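Local coordinates for lactaldehyde dehydrogenase (Methanocaldococcus jannaschii, PDB 3PQA), which oxidises lactaldehyde to lactate with NAD, which it prefers over NADP, in the biosynthesis of coenzyme F420, at residues 265-278 and 423-435. Residues are numbered along the deposited sequence; the frame is centred on the assembly and turned at random.
Sequences KGSFIYAGQVCISV and DSSLFRQDNMPFG
The Phe434 ring presents its edge to Ile276 and Cys275 and one face to Arg428. Ile276 CG2 lies in the ring plane, 3.8 Å from Phe434 CE1. Cys275 SG also comes in at the rim, 88° off the ring normal, a sulfur-aromatic contact of edge type. Arg428 CD sits over the ring centre; the guanidinium of Arg428 has Phe434 CD2 over its centre on one face and on the other Asp430 OD1, offset toward the rim, in a long salt bridge to which no N-H points. The turn after helix 256-268, which carries Cys275, thereby packs on the loop following strand 418-421, and Phe434 also neighbours Glu241, the other predicted active-site residue. With CG1 between the backbone N and the carbonyl carbon (chi1 50°) and the chain then extended, Ile276 brings CD1 into close van der Waals approach to Leu426 O, 3.1 Å away. Leu426 divides its branches: CD1 packs on Val274 CG1 at 3.8 Å, CD2 on Ile269 CB at 3.7 Å. One hydrogen bond crosses, Ser425 OG to Ile276 O at 2.8 Å. Ser424 OG, in an ST turn with Leu426 N, approaches Gly266 CA to 3.3 Å, where a side chain would clash. Cutting Ile276 back to an alanine removes CG1, CG2 and CD1 and would probably open a gap between Leu426 and the Phe434 edge. Apolar edge contacts plus one hydrogen bond probably help position the backbone beside Cys275, the likely nucleophile.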
ATOM      1  N   LYS B 265     -10.150  32.869 -10.838  1.00 13.20           N
ATOM      2  CA  LYS B 265     -10.941  31.628 -10.786  1.00 15.10           C
ATOM      3  C   LYS B 265     -11.323  31.269  -9.349  1.00 13.01           C
ATOM      4  O   LYS B 265     -12.498  31.056  -9.033  1.00 13.34           O
ATOM      5  CB  LYS B 265     -10.171  30.458 -11.422  1.00 20.78           C
ATOM      6  CG  LYS B 265      -9.978  30.593 -12.922  1.00 24.79           C
ATOM      7  CD  LYS B 265      -9.320  29.349 -13.491  1.00 22.94           C
ATOM      8  CE  LYS B 265      -8.333  29.674 -14.626  1.00 25.11           C
ATOM      9  NZ  LYS B 265      -8.955  29.797 -15.975  1.00 23.74           N
ATOM     10  N   GLY B 266     -10.322  31.224  -8.471  1.00 12.09           N
ATOM     11  CA  GLY B 266     -10.522  30.800  -7.084  1.00 11.57           C
ATOM     12  C   GLY B 266     -11.463  31.716  -6.315  1.00 11.80           C
ATOM     13  O   GLY B 266     -12.209  31.265  -5.430  1.00 13.24           O
ATOM     14  N   SER B 267     -11.420  33.002  -6.659  1.00 11.94           N
ATOM     15  CA  SER B 267     -12.266  34.005  -6.026  1.00 11.44           C
ATOM     16  C   SER B 267     -13.701  33.976  -6.517  1.00 12.42           C
ATOM     17  O   SER B 267     -14.627  34.207  -5.728  1.00 12.97           O
ATOM     18  CB  SER B 267     -11.695  35.404  -6.287  1.00 11.01           C
ATOM     19  OG  SER B 267     -10.491  35.574  -5.572  1.00 13.57           O
ATOM     20  N   PHE B 268     -13.895  33.695  -7.805  1.00 13.17           N
ATOM     21  CA  PHE B 268     -15.188  34.009  -8.420  1.00 14.41           C
ATOM     22  C   PHE B 268     -15.962  32.860  -9.046  1.00 14.04           C
ATOM     23  O   PHE B 268     -17.143  33.016  -9.345  1.00 13.93           O
ATOM     24  CB  PHE B 268     -15.057  35.211  -9.363  1.00 16.26           C
ATOM     25  CG  PHE B 268     -14.521  36.447  -8.673  1.00 16.85           C
ATOM     26  CD1 PHE B 268     -15.211  37.014  -7.598  1.00 16.50           C
ATOM     27  CD2 PHE B 268     -13.314  37.014  -9.065  1.00 16.53           C
ATOM     28  CE1 PHE B 268     -14.725  38.137  -6.938  1.00 16.90           C
ATOM     29  CE2 PHE B 268     -12.815  38.154  -8.418  1.00 16.91           C
ATOM     30  CZ  PHE B 268     -13.531  38.713  -7.344  1.00 16.57           C
ATOM     31  N   ILE B 269     -15.328  31.702  -9.216  1.00 14.96           N
ATOM     32  CA  ILE B 269     -16.074  30.488  -9.558  1.00 15.88           C
ATOM     33  C   ILE B 269     -17.269  30.302  -8.608  1.00 14.86           C
ATOM     34  O   ILE B 269     -17.136  30.449  -7.389  1.00 14.12           O
ATOM     35  CB  ILE B 269     -15.153  29.236  -9.547  1.00 17.40           C
ATOM     36  CG1 ILE B 269     -14.334  29.171 -10.839  1.00 17.88           C
ATOM     37  CG2 ILE B 269     -15.956  27.921  -9.343  1.00 17.77           C
ATOM     38  CD1 ILE B 269     -15.140  28.813 -12.093  1.00 17.81           C
ATOM     39  N   TYR B 270     -18.421  29.968  -9.200  1.00 14.96           N
ATOM     40  CA  TYR B 270     -19.709  29.822  -8.501  1.00 15.60           C
ATOM     41  C   TYR B 270     -19.975  30.943  -7.486  1.00 14.52           C
ATOM     42  O   TYR B 270     -20.505  30.714  -6.399  1.00 13.92           O
ATOM     43  CB  TYR B 270     -19.887  28.401  -7.908  1.00 17.16           C
ATOM     44  CG  TYR B 270     -21.321  28.099  -7.467  1.00 18.12           C
ATOM     45  CD1 TYR B 270     -22.412  28.416  -8.285  1.00 17.39           C
ATOM     46  CD2 TYR B 270     -21.580  27.516  -6.236  1.00 17.38           C
ATOM     47  CE1 TYR B 270     -23.724  28.142  -7.880  1.00 18.16           C
ATOM     48  CE2 TYR B 270     -22.890  27.247  -5.816  1.00 18.17           C
ATOM     49  CZ  TYR B 270     -23.953  27.555  -6.646  1.00 17.42           C
ATOM     50  OH  TYR B 270     -25.244  27.295  -6.222  1.00 18.14           O
ATOM     51  N   ALA B 271     -19.626  32.170  -7.878  1.00 14.34           N
ATOM     52  CA  ALA B 271     -19.866  33.369  -7.048  1.00 14.19           C
ATOM     53  C   ALA B 271     -19.255  33.249  -5.647  1.00 13.64           C
ATOM     54  O   ALA B 271     -19.778  33.793  -4.677  1.00 13.69           O
ATOM     55  CB  ALA B 271     -21.376  33.687  -6.980  1.00 14.81           C
ATOM     56  N   GLY B 272     -18.159  32.496  -5.533  1.00 13.14           N
ATOM     57  CA  GLY B 272     -17.497  32.280  -4.250  1.00 12.93           C
ATOM     58  C   GLY B 272     -18.196  31.314  -3.294  1.00 12.88           C
ATOM     59  O   GLY B 272     -17.815  31.215  -2.122  1.00 13.03           O
ATOM     60  N   GLN B 273     -19.215  30.598  -3.780  1.00 12.58           N
ATOM     61  CA  GLN B 273     -19.976  29.678  -2.928  1.00 12.43           C
ATOM     62  C   GLN B 273     -19.358  28.277  -2.968  1.00 13.02           C
ATOM     63  O   GLN B 273     -20.043  27.286  -3.234  1.00 13.24           O
ATOM     64  CB  GLN B 273     -21.450  29.628  -3.340  1.00 13.39           C
ATOM     65  CG  GLN B 273     -22.100  30.999  -3.378  1.00 13.97           C
ATOM     66  CD  GLN B 273     -23.522  30.954  -3.894  1.00 13.64           C
ATOM     67  OE1 GLN B 273     -24.471  31.168  -3.132  1.00 14.18           O
ATOM     68  NE2 GLN B 273     -23.686  30.655  -5.176  1.00 14.08           N
ATOM     69  N   VAL B 274     -18.052  28.206  -2.713  1.00 13.82           N
ATOM     70  CA  VAL B 274     -17.353  26.915  -2.663  1.00 14.20           C
ATOM     71  C   VAL B 274     -16.612  26.829  -1.331  1.00 14.18           C
ATOM     72  O   VAL B 274     -16.055  27.834  -0.863  1.00 14.11           O
ATOM     73  CB  VAL B 274     -16.357  26.721  -3.844  1.00 14.59           C
ATOM     74  CG1 VAL B 274     -15.987  25.237  -4.006  1.00 14.72           C
ATOM     75  CG2 VAL B 274     -16.913  27.275  -5.151  1.00 14.75           C
ATOM     76  N   CYS B 275     -16.600  25.651  -0.705  1.00 14.14           N
ATOM     77  CA  CYS B 275     -15.937  25.549   0.595  1.00 15.05           C
ATOM     78  C   CYS B 275     -14.459  25.917   0.503  1.00 13.95           C
ATOM     79  O   CYS B 275     -13.882  26.348   1.491  1.00 13.14           O
ATOM     80  CB  CYS B 275     -16.085  24.177   1.227  1.00 16.60           C
ATOM     81  SG  CYS B 275     -15.477  22.886   0.221  1.00 26.04           S
ATOM     82  N   ILE B 276     -13.858  25.733  -0.678  1.00 14.12           N
ATOM     83  CA  ILE B 276     -12.436  26.057  -0.895  1.00 15.11           C
ATOM     84  C   ILE B 276     -12.180  27.350  -1.708  1.00 13.22           C
ATOM     85  O   ILE B 276     -11.051  27.607  -2.148  1.00 12.49           O
ATOM     86  CB  ILE B 276     -11.648  24.856  -1.499  1.00 17.26           C
ATOM     87  CG1 ILE B 276     -12.360  24.282  -2.724  1.00 19.07           C
ATOM     88  CG2 ILE B 276     -11.422  23.781  -0.432  1.00 19.04           C
ATOM     89  CD1 ILE B 276     -11.596  23.139  -3.398  1.00 17.68           C
ATOM     90  N   SER B 277     -13.233  28.153  -1.885  1.00 12.38           N
ATOM     91  CA  SER B 277     -13.122  29.493  -2.472  1.00 12.25           C
ATOM     92  C   SER B 277     -12.109  30.354  -1.729  1.00 11.96           C
ATOM     93  O   SER B 277     -11.875  30.182  -0.527  1.00 11.83           O
ATOM     94  CB  SER B 277     -14.480  30.225  -2.432  1.00 12.84           C
ATOM     95  OG  SER B 277     -15.432  29.590  -3.264  1.00 16.30           O
ATOM     96  N   VAL B 278     -11.480  31.259  -2.466  1.00 12.38           N
ATOM     97  CA  VAL B 278     -10.518  32.184  -1.896  1.00 12.46           C
ATOM     98  C   VAL B 278     -11.239  33.024  -0.834  1.00 12.25           C
ATOM     99  O   VAL B 278     -12.254  33.670  -1.129  1.00 12.92           O
ATOM    100  CB  VAL B 278      -9.938  33.105  -3.000  1.00 13.59           C
ATOM    101  CG1 VAL B 278      -9.130  34.286  -2.401  1.00 14.51           C
ATOM    102  CG2 VAL B 278      -9.089  32.277  -3.994  1.00 14.41           C
ATOM    103  N   ASP B 423      -1.316  27.480  -7.610  1.00 12.57           N
ATOM    104  CA  ASP B 423      -2.717  27.574  -8.043  1.00 13.36           C
ATOM    105  C   ASP B 423      -3.484  27.998  -6.791  1.00 12.70           C
ATOM    106  O   ASP B 423      -2.919  27.946  -5.696  1.00 13.25           O
ATOM    107  CB  ASP B 423      -3.213  26.231  -8.612  1.00 14.82           C
ATOM    108  CG  ASP B 423      -4.513  26.352  -9.410  1.00 14.75           C
ATOM    109  OD1 ASP B 423      -5.049  27.470  -9.573  1.00 14.99           O
ATOM    110  OD2 ASP B 423      -4.998  25.300  -9.874  1.00 15.13           O
ATOM    111  N   SER B 424      -4.734  28.445  -6.929  1.00 12.61           N
ATOM    112  CA  SER B 424      -5.476  28.965  -5.764  1.00 12.85           C
ATOM    113  C   SER B 424      -5.967  27.822  -4.879  1.00 12.50           C
ATOM    114  O   SER B 424      -5.864  26.649  -5.241  1.00 12.38           O
ATOM    115  CB  SER B 424      -6.681  29.817  -6.197  1.00 12.79           C
ATOM    116  OG  SER B 424      -7.781  28.978  -6.521  1.00 14.26           O
ATOM    117  N   SER B 425      -6.538  28.188  -3.731  1.00 11.82           N
ATOM    118  CA  SER B 425      -7.130  27.223  -2.805  1.00 12.02           C
ATOM    119  C   SER B 425      -8.250  26.400  -3.436  1.00 11.52           C
ATOM    120  O   SER B 425      -8.565  25.307  -2.944  1.00 10.90           O
ATOM    121  CB  SER B 425      -7.652  27.932  -1.558  1.00 12.67           C
ATOM    122  OG  SER B 425      -8.599  28.925  -1.893  1.00 14.38           O
ATOM    123  N   LEU B 426      -8.850  26.916  -4.511  1.00 12.38           N
ATOM    124  CA  LEU B 426      -9.994  26.239  -5.173  1.00 14.79           C
ATOM    125  C   LEU B 426      -9.667  24.878  -5.819  1.00 15.84           C
ATOM    126  O   LEU B 426     -10.578  24.092  -6.152  1.00 17.06           O
ATOM    127  CB  LEU B 426     -10.655  27.195  -6.181  1.00 17.17           C
ATOM    128  CG  LEU B 426     -11.976  26.762  -6.797  1.00 17.65           C
ATOM    129  CD1 LEU B 426     -13.107  26.946  -5.798  1.00 17.48           C
ATOM    130  CD2 LEU B 426     -12.249  27.582  -8.035  1.00 17.54           C
ATOM    131  N   PHE B 427      -8.390  24.553  -5.940  1.00 16.04           N
ATOM    132  CA  PHE B 427      -8.017  23.309  -6.596  1.00 15.87           C
ATOM    133  C   PHE B 427      -8.458  22.043  -5.833  1.00 14.73           C
ATOM    134  O   PHE B 427      -8.199  21.901  -4.648  1.00 14.83           O
ATOM    135  CB  PHE B 427      -6.512  23.253  -6.867  1.00 17.74           C
ATOM    136  CG  PHE B 427      -6.109  22.012  -7.593  1.00 18.07           C
ATOM    137  CD1 PHE B 427      -6.283  21.921  -8.968  1.00 18.05           C
ATOM    138  CD2 PHE B 427      -5.644  20.898  -6.894  1.00 17.97           C
ATOM    139  CE1 PHE B 427      -5.947  20.751  -9.648  1.00 18.24           C
ATOM    140  CE2 PHE B 427      -5.315  19.729  -7.570  1.00 18.13           C
ATOM    141  CZ  PHE B 427      -5.469  19.656  -8.946  1.00 18.13           C
ATOM    142  N   ARG B 428      -9.146  21.146  -6.527  1.00 14.23           N
ATOM    143  CA  ARG B 428      -9.381  19.797  -6.013  1.00 14.69           C
ATOM    144  C   ARG B 428      -9.398  18.805  -7.168  1.00 14.62           C
ATOM    145  O   ARG B 428     -10.260  18.888  -8.041  1.00 15.50           O
ATOM    146  CB  ARG B 428     -10.707  19.703  -5.247  1.00 16.38           C
ATOM    147  CG  ARG B 428     -11.008  18.284  -4.771  1.00 17.49           C
ATOM    148  CD  ARG B 428     -12.466  18.108  -4.446  1.00 17.19           C
ATOM    149  NE  ARG B 428     -12.721  16.760  -3.917  1.00 17.87           N
ATOM    150  CZ  ARG B 428     -13.863  16.356  -3.370  1.00 17.56           C
ATOM    151  NH1 ARG B 428     -14.908  17.190  -3.251  1.00 18.00           N
ATOM    152  NH2 ARG B 428     -13.956  15.111  -2.915  1.00 18.02           N
ATOM    153  N   GLN B 429      -8.446  17.879  -7.186  1.00 13.82           N
ATOM    154  CA  GLN B 429      -8.484  16.796  -8.173  1.00 13.25           C
ATOM    155  C   GLN B 429      -9.368  15.744  -7.540  1.00 12.82           C
ATOM    156  O   GLN B 429      -9.141  15.366  -6.386  1.00 13.01           O
ATOM    157  CB  GLN B 429      -7.080  16.260  -8.455  1.00 14.58           C
ATOM    158  CG  GLN B 429      -7.024  15.243  -9.593  1.00 15.03           C
ATOM    159  CD  GLN B 429      -5.609  15.030 -10.050  1.00 14.90           C
ATOM    160  OE1 GLN B 429      -5.000  15.926 -10.630  1.00 15.12           O
ATOM    161  NE2 GLN B 429      -5.060  13.855  -9.757  1.00 15.11           N
ATOM    162  N   ASP B 430     -10.394  15.277  -8.257  1.00 13.12           N
ATOM    163  CA  ASP B 430     -11.416  14.454  -7.574  1.00 14.33           C
ATOM    164  C   ASP B 430     -10.853  13.177  -6.939  1.00 12.26           C
ATOM    165  O   ASP B 430     -11.407  12.688  -5.952  1.00 12.48           O
ATOM    166  CB  ASP B 430     -12.643  14.154  -8.467  1.00 17.32           C
ATOM    167  CG  ASP B 430     -13.856  15.083  -8.180  1.00 17.80           C
ATOM    168  OD1 ASP B 430     -13.826  15.932  -7.274  1.00 17.80           O
ATOM    169  OD2 ASP B 430     -14.878  14.939  -8.862  1.00 17.91           O
ATOM    170  N   ASN B 431      -9.767  12.639  -7.486  1.00 11.80           N
ATOM    171  CA  ASN B 431      -9.172  11.399  -6.925  1.00 11.81           C
ATOM    172  C   ASN B 431      -8.165  11.588  -5.776  1.00 10.95           C
ATOM    173  O   ASN B 431      -7.557  10.612  -5.315  1.00 10.76           O
ATOM    174  CB  ASN B 431      -8.566  10.504  -8.024  1.00 13.26           C
ATOM    175  CG  ASN B 431      -7.248  11.032  -8.552  1.00 13.13           C
ATOM    176  OD1 ASN B 431      -6.943  12.204  -8.411  1.00 13.40           O
ATOM    177  ND2 ASN B 431      -6.472  10.158  -9.202  1.00 13.56           N
ATOM    178  N   MET B 432      -8.012  12.830  -5.295  1.00 10.77           N
ATOM    179  CA  MET B 432      -7.077  13.104  -4.191  1.00  9.84           C
ATOM    180  C   MET B 432      -7.809  13.033  -2.845  1.00 10.59           C
ATOM    181  O   MET B 432      -9.010  13.276  -2.813  1.00 11.54           O
ATOM    182  CB  MET B 432      -6.404  14.480  -4.391  1.00  7.82           C
ATOM    183  CG  MET B 432      -7.203  15.696  -3.906  1.00  8.91           C
ATOM    184  SD  MET B 432      -6.354  17.284  -4.308  1.00  6.10           S
ATOM    185  CE  MET B 432      -7.206  18.326  -3.097  1.00  8.57           C
ATOM    186  N   PRO B 433      -7.098  12.692  -1.746  1.00 10.87           N
ATOM    187  CA  PRO B 433      -7.815  12.759  -0.456  1.00 10.99           C
ATOM    188  C   PRO B 433      -8.117  14.215  -0.162  1.00 11.39           C
ATOM    189  O   PRO B 433      -7.253  15.072  -0.345  1.00 12.60           O
ATOM    190  CB  PRO B 433      -6.821  12.167   0.552  1.00 11.44           C
ATOM    191  CG  PRO B 433      -5.469  12.311  -0.088  1.00 12.00           C
ATOM    192  CD  PRO B 433      -5.703  12.243  -1.591  1.00 11.43           C
ATOM    193  N   PHE B 434      -9.350  14.501   0.242  1.00 11.49           N
ATOM    194  CA  PHE B 434      -9.796  15.884   0.345  1.00 11.80           C
ATOM    195  C   PHE B 434     -10.508  16.146   1.663  1.00 11.16           C
ATOM    196  O   PHE B 434     -11.433  15.429   2.029  1.00 11.89           O
ATOM    197  CB  PHE B 434     -10.750  16.212  -0.819  1.00 13.86           C
ATOM    198  CG  PHE B 434     -11.408  17.566  -0.703  1.00 14.46           C
ATOM    199  CD1 PHE B 434     -10.651  18.726  -0.809  1.00 14.17           C
ATOM    200  CD2 PHE B 434     -12.785  17.674  -0.477  1.00 14.16           C
ATOM    201  CE1 PHE B 434     -11.268  19.991  -0.696  1.00 14.60           C
ATOM    202  CE2 PHE B 434     -13.408  18.925  -0.366  1.00 14.59           C
ATOM    203  CZ  PHE B 434     -12.649  20.081  -0.473  1.00 14.32           C
ATOM    204  N   GLY B 435     -10.081  17.182   2.371  1.00 11.08           N
ATOM    205  CA  GLY B 435     -10.773  17.534   3.604  1.00 11.01           C
ATOM    206  C   GLY B 435     -10.011  18.506   4.470  1.00 10.93           C
ATOM    207  O   GLY B 435      -8.951  18.981   4.076  1.00 11.12           O
TER